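Pyridoxal kinase (Entamoeba histolytica, PDB 4S1H) probably transfers a phosphate from ATP to pyridoxal, giving pyridoxal 5'-phosphate, and is seen here with ADP and magnesium ions bound. Local coordinates at residues 5-10 against 24-29; 200-205 against 236-241. All coordinates share one frame; numbering follows the deposited sequence.

Interaction 1. Residues 5-10 against 24-29; sequences VLTISS and IILDSF
The opening beta-alpha-beta unit of the kinase joins V5 and T7 of strand 5-9 to L26, near the end of helix 18-28. One methyl group carries almost the whole contact. L26 CD1 comes up to V5 CG1 at 4.3 Å and to T7 CG2 at 4.4 Å, meeting two methyls of the same strand face. V5 and T7 are two residues apart on an extended chain, which is why both CB atoms point toward the helix, while L6 between them faces away and packs on I34 and L79 of the neighbouring strands. The L26 side chain reaches so far because its outer bond is extended: with chi2 at 165°, CD1 lies anti to CA and becomes the leading atom. A leucine suits this place, since the backbones are well separated, with the CA atoms of V5 and L26 9.0 Å apart, and a long branched chain spans that gap without presenting a polar group.

Strand 5-9 lies inside the mainly parallel sheet of this ribokinase-like fold, pairing through its backbone with strands 33-41 and 78-81, and helix 18-28 covers one face of it on the way to strand 33-41. Valine and threonine, both branched at CB, are well suited to an extended strand. T7 also divides its two branches by chemistry: CG2 goes to the leucine, whereas OG1 hydrogen-bonds to N19 and Y222, so its buried hydroxyl has polar partners. Around the contact, I25 and L26 also touch helix 216-229, and F29, just after D27 and S28, meets W227 edge-to-face. D27 forms a salt bridge with R20 of the second subunit.

Interaction 2. Residues 200-205 against 236-241; sequences KNFTIK and HAVNRA
V238 of helix 234-250 packs against F202 and I204, two buried residues on the same face of strand 202-207. The tight spot is a methyl pair: I204 CD1 lies 3.9 Å from V238 CG1, with the two side chains sliding past one another in opposite directions. I204 gets its tip there by a fully extended outer chain, CD1 lying anti to CA (chi2 -179°). F202 closes in less tightly. Its ring offers an edge, with CE1 4.4 Å from V238 CG1, which sits near the ring plane, and CZ is 4.4 Å from V238 CG2. The ring and the isoleucine also touch each other, F202 CE1 lying 4.0 Å from I204 CD1. The long isoleucine and the ring thus extend from the strand to meet a short, branched valine on the helix; V238 also leans on L224 of helix 216-229.

Away from these three residues the contact loosens. The side chain of N239 stays 4.9 Å away, from its CB to I204 CD1, and its amide is occupied elsewhere, ND2 hydrogen-bonding to the backbone oxygen of F274. On the other face of the strand, T203 is partly exposed, and K205 reaches solvent while resting on I188 and D186, places where polar and charged residues are at ease. The outer helix surface is polar too: H236 and R240 both engage E272, the arginine through a salt bridge, and R240 also makes a cation-pi contact with W227. I204 has its side chain about 7 Å from the bound ADP, and the whole arrangement, a strand of the antiparallel sheet packed on a helix beside the nucleotide, belongs to the ATP-binding part of a ribokinase-like kinase.

How the interactions relate
Both contacts are buried, apolar strand-to-helix joints without a cross-segment hydrogen bond, yet they use different elements. Interaction 1 sits in the large, mainly parallel sheet, within one beta-alpha-beta unit and on a helix that reaches the second subunit; interaction 2 lies further from the centre of the chain, on the small antiparallel sheet near ADP, and no other chain touches it. In interaction 1 a helix leucine reaches across to two strand residues, whereas in interaction 2 the larger residues come from the strand. Their centres are 22 Å apart and they do not touch, but helix 216-229 packs against side chains of both.

Interaction 1. Residues 5-10 against 24-29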
loop_
_atom_site.group_PDB
_atom_site.type_symbol
_atom_site.label_atom_id
_atom_site.label_comp_id
_atom_site.label_asym_id
_atom_site.label_seq_id
_atom_site.Cartn_x
_atom_site.Cartn_y
_atom_site.Cartn_z
ATOM N N VAL A 5 9.838 10.357 -0.479
ATOM C CA VAL A 5 10.341 9.211 0.251
ATOM C C VAL A 5 10.459 7.998 -0.650
ATOM O O VAL A 5 9.594 7.771 -1.487
ATOM C CB VAL A 5 9.407 8.827 1.444
ATOM C CG1 VAL A 5 9.947 7.645 2.232
ATOM C CG2 VAL A 5 9.186 10.042 2.343
ATOM N N LEU A 6 11.505 7.208 -0.438
ATOM C CA LEU A 6 11.610 5.876 -1.037
ATOM C C LEU A 6 11.726 4.899 0.100
ATOM O O LEU A 6 12.573 5.082 0.994
ATOM C CB LEU A 6 12.815 5.780 -1.957
ATOM C CG LEU A 6 13.274 4.406 -2.397
ATOM C CD1 LEU A 6 12.211 3.799 -3.317
ATOM C CD2 LEU A 6 14.620 4.529 -3.096
ATOM N N THR A 7 10.849 3.907 0.087
ATOM C CA THR A 7 10.825 2.917 1.164
ATOM C C THR A 7 10.795 1.516 0.581
ATOM O O THR A 7 9.966 1.173 -0.288
ATOM C CB THR A 7 9.688 3.166 2.185
ATOM O OG1 THR A 7 9.549 2.015 3.029
ATOM C CG2 THR A 7 8.394 3.437 1.517
ATOM N N ILE A 8 11.723 0.715 1.049
ATOM C CA ILE A 8 11.990 -0.616 0.541
ATOM C C ILE A 8 11.777 -1.583 1.677
ATOM O O ILE A 8 12.566 -1.607 2.647
ATOM C CB ILE A 8 13.455 -0.703 0.005
ATOM C CG1 ILE A 8 13.709 0.328 -1.101
ATOM C CG2 ILE A 8 13.796 -2.119 -0.421
ATOM C CD1 ILE A 8 15.165 0.487 -1.514
ATOM N N SER A 9 10.731 -2.386 1.615
ATOM C CA SER A 9 10.405 -3.293 2.702
ATOM C C SER A 9 9.356 -4.309 2.256
ATOM O O SER A 9 8.986 -4.357 1.071
ATOM C CB SER A 9 9.937 -2.526 3.946
ATOM O OG SER A 9 9.852 -3.395 5.070
ATOM N N SER A 10 8.904 -5.131 3.174
ATOM C CA SER A 10 8.060 -6.276 2.864
ATOM C C SER A 10 6.626 -5.871 2.578
ATOM O O SER A 10 6.211 -4.758 2.867
ATOM C CB SER A 10 8.045 -7.237 4.052
ATOM O OG SER A 10 7.734 -6.518 5.242
ATOM N N ILE A 24 -0.012 2.973 4.706
ATOM C CA ILE A 24 -1.100 3.490 5.497
ATOM C C ILE A 24 -0.667 4.785 6.190
ATOM O O ILE A 24 -1.398 5.776 6.189
ATOM C CB ILE A 24 -1.573 2.464 6.547
ATOM C CG1 ILE A 24 -2.233 1.279 5.842
ATOM C CG2 ILE A 24 -2.549 3.099 7.543
ATOM C CD1 ILE A 24 -2.331 0.041 6.719
ATOM N N ILE A 25 0.520 4.762 6.794
ATOM C CA ILE A 25 0.965 5.889 7.609
ATOM C C ILE A 25 1.361 7.088 6.725
ATOM O O ILE A 25 0.879 8.205 6.935
ATOM C CB ILE A 25 2.080 5.481 8.593
ATOM C CG1 ILE A 25 1.507 4.426 9.531
ATOM C CG2 ILE A 25 2.587 6.708 9.332
ATOM C CD1 ILE A 25 2.543 3.588 10.261
ATOM N N LEU A 26 2.247 6.861 5.773
ATOM C CA LEU A 26 2.703 7.942 4.873
ATOM C C LEU A 26 1.550 8.493 4.034
ATOM O O LEU A 26 1.451 9.718 3.860
ATOM C CB LEU A 26 3.862 7.482 3.999
ATOM C CG LEU A 26 5.182 7.243 4.730
ATOM C CD1 LEU A 26 6.180 6.454 3.899
ATOM C CD2 LEU A 26 5.814 8.545 5.205
ATOM N N ASP A 27 0.658 7.631 3.573
ATOM C CA ASP A 27 -0.568 8.138 2.889
ATOM C C ASP A 27 -1.390 9.064 3.831
ATOM O O ASP A 27 -1.821 10.155 3.428
ATOM C CB ASP A 27 -1.489 7.006 2.335
ATOM C CG ASP A 27 -0.846 6.154 1.188
ATOM O OD1 ASP A 27 0.223 6.505 0.621
ATOM O OD2 ASP A 27 -1.425 5.070 0.859
ATOM N N SER A 28 -1.583 8.671 5.090
ATOM C CA SER A 28 -2.376 9.464 6.018
ATOM C C SER A 28 -1.722 10.820 6.360
ATOM O O SER A 28 -2.406 11.782 6.644
ATOM C CB SER A 28 -2.713 8.682 7.303
ATOM O OG SER A 28 -2.174 9.314 8.451
ATOM N N PHE A 29 -0.395 10.879 6.278
ATOM C CA PHE A 29 0.349 12.138 6.466
ATOM C C PHE A 29 0.491 12.916 5.155
ATOM O O PHE A 29 1.070 13.980 5.159
ATOM C CB PHE A 29 1.766 11.879 7.057
ATOM C CG PHE A 29 1.831 11.772 8.569
ATOM C CD1 PHE A 29 1.557 10.586 9.214
ATOM C CD2 PHE A 29 2.237 12.871 9.355
ATOM C CE1 PHE A 29 1.624 10.487 10.589
ATOM C CE2 PHE A 29 2.314 12.777 10.742
ATOM C CZ PHE A 29 2.004 11.578 11.365
#

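Interaction 2. Residues 200-205 against 236-241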
loop_
_atom_site.group_PDB
_atom_site.type_symbol
_atom_site.label_atom_id
_atom_site.label_comp_id
_atom_site.label_asym_id
_atom_site.label_seq_id
_atom_site.Cartn_x
_atom_site.Cartn_y
_atom_site.Cartn_z
ATOM N N LYS A 200 21.580 15.016 23.422
ATOM C CA LYS A 200 21.421 14.407 24.746
ATOM C C LYS A 200 20.770 13.029 24.637
ATOM O O LYS A 200 19.640 12.910 24.186
ATOM C CB LYS A 200 20.568 15.302 25.635
ATOM C CG LYS A 200 21.287 16.540 26.133
ATOM C CD LYS A 200 20.402 17.318 27.087
ATOM C CE LYS A 200 20.361 16.812 28.523
ATOM N NZ LYS A 200 21.495 17.239 29.391
ATOM N N ASN A 201 21.492 11.994 25.115
ATOM C CA ASN A 201 20.922 10.668 25.148
ATOM C C ASN A 201 19.745 10.629 26.101
ATOM O O ASN A 201 19.761 11.287 27.166
ATOM C CB ASN A 201 21.952 9.626 25.663
ATOM C CG ASN A 201 23.062 9.344 24.664
ATOM O OD1 ASN A 201 23.063 9.857 23.532
ATOM N ND2 ASN A 201 24.010 8.528 25.071
ATOM N N PHE A 202 18.760 9.787 25.786
ATOM C CA PHE A 202 17.584 9.674 26.619
ATOM C C PHE A 202 16.945 8.296 26.579
ATOM O O PHE A 202 17.198 7.491 25.660
ATOM C CB PHE A 202 16.544 10.752 26.286
ATOM C CG PHE A 202 15.886 10.604 24.936
ATOM C CD1 PHE A 202 14.704 9.854 24.756
ATOM C CD2 PHE A 202 16.397 11.304 23.875
ATOM C CE1 PHE A 202 14.090 9.785 23.503
ATOM C CE2 PHE A 202 15.789 11.252 22.624
ATOM C CZ PHE A 202 14.633 10.499 22.435
ATOM N N THR A 203 16.146 8.039 27.610
ATOM C CA THR A 203 15.279 6.866 27.652
ATOM C C THR A 203 13.823 7.265 27.849
ATOM O O THR A 203 13.510 8.387 28.252
ATOM C CB THR A 203 15.688 5.852 28.743
ATOM O OG1 THR A 203 15.709 6.470 30.040
ATOM C CG2 THR A 203 17.047 5.234 28.442
ATOM N N ILE A 204 12.930 6.355 27.463
ATOM C CA ILE A 204 11.509 6.464 27.735
ATOM C C ILE A 204 11.075 5.115 28.274
ATOM O O ILE A 204 11.419 4.071 27.683
ATOM C CB ILE A 204 10.697 6.754 26.444
ATOM C CG1 ILE A 204 11.190 8.048 25.777
ATOM C CG2 ILE A 204 9.193 6.807 26.733
ATOM C CD1 ILE A 204 10.462 8.464 24.518
ATOM N N LYS A 205 10.322 5.150 29.376
ATOM C CA LYS A 205 9.765 3.946 30.011
ATOM C C LYS A 205 8.299 3.775 29.565
ATOM O O LYS A 205 7.485 4.688 29.731
ATOM C CB LYS A 205 9.875 4.045 31.527
ATOM C CG LYS A 205 9.467 2.773 32.252
ATOM C CD LYS A 205 9.495 2.933 33.765
ATOM C CE LYS A 205 10.817 3.350 34.322
ATOM N NZ LYS A 205 11.958 2.517 33.884
ATOM N N HIS A 236 10.699 14.949 20.152
ATOM C CA HIS A 236 9.251 15.122 20.079
ATOM C C HIS A 236 8.648 14.135 19.077
ATOM O O HIS A 236 7.558 13.600 19.346
ATOM C CB HIS A 236 8.920 16.590 19.769
ATOM C CG HIS A 236 9.408 17.545 20.827
ATOM N ND1 HIS A 236 8.720 17.769 21.999
ATOM C CD2 HIS A 236 10.547 18.270 20.917
ATOM C CE1 HIS A 236 9.399 18.619 22.752
ATOM N NE2 HIS A 236 10.519 18.926 22.124
ATOM N N ALA A 237 9.343 13.861 17.956
ATOM C CA ALA A 237 8.889 12.873 16.965
ATOM C C ALA A 237 8.801 11.490 17.607
ATOM O O ALA A 237 7.821 10.782 17.455
ATOM C CB ALA A 237 9.800 12.845 15.735
ATOM N N VAL A 238 9.819 11.141 18.389
ATOM C CA VAL A 238 9.809 9.839 19.062
ATOM C C VAL A 238 8.650 9.739 20.073
ATOM O O VAL A 238 7.909 8.738 20.116
ATOM C CB VAL A 238 11.129 9.570 19.802
ATOM C CG1 VAL A 238 11.041 8.322 20.685
ATOM C CG2 VAL A 238 12.279 9.416 18.817
ATOM N N ASN A 239 8.473 10.794 20.871
ATOM C CA ASN A 239 7.423 10.807 21.903
ATOM C C ASN A 239 6.040 10.711 21.267
ATOM O O ASN A 239 5.202 9.941 21.700
ATOM C CB ASN A 239 7.562 12.064 22.761
ATOM C CG ASN A 239 6.904 11.926 24.128
ATOM O OD1 ASN A 239 5.912 11.202 24.307
ATOM N ND2 ASN A 239 7.407 12.675 25.077
ATOM N N ARG A 240 5.818 11.467 20.189
ATOM C CA ARG A 240 4.531 11.387 19.482
ATOM C C ARG A 240 4.295 9.999 18.915
ATOM O O ARG A 240 3.204 9.455 19.011
ATOM C CB ARG A 240 4.471 12.386 18.337
ATOM C CG ARG A 240 4.380 13.819 18.787
ATOM C CD ARG A 240 4.230 14.762 17.594
ATOM N NE ARG A 240 4.273 16.149 18.014
ATOM C CZ ARG A 240 4.058 17.209 17.216
ATOM N NH1 ARG A 240 3.782 17.045 15.938
ATOM N NH2 ARG A 240 4.108 18.435 17.726
ATOM N N ALA A 241 5.342 9.412 18.340
ATOM C CA ALA A 241 5.243 8.109 17.723
ATOM C C ALA A 241 4.934 7.030 18.764
ATOM O O ALA A 241 4.012 6.237 18.562
ATOM C CB ALA A 241 6.491 7.777 16.920
#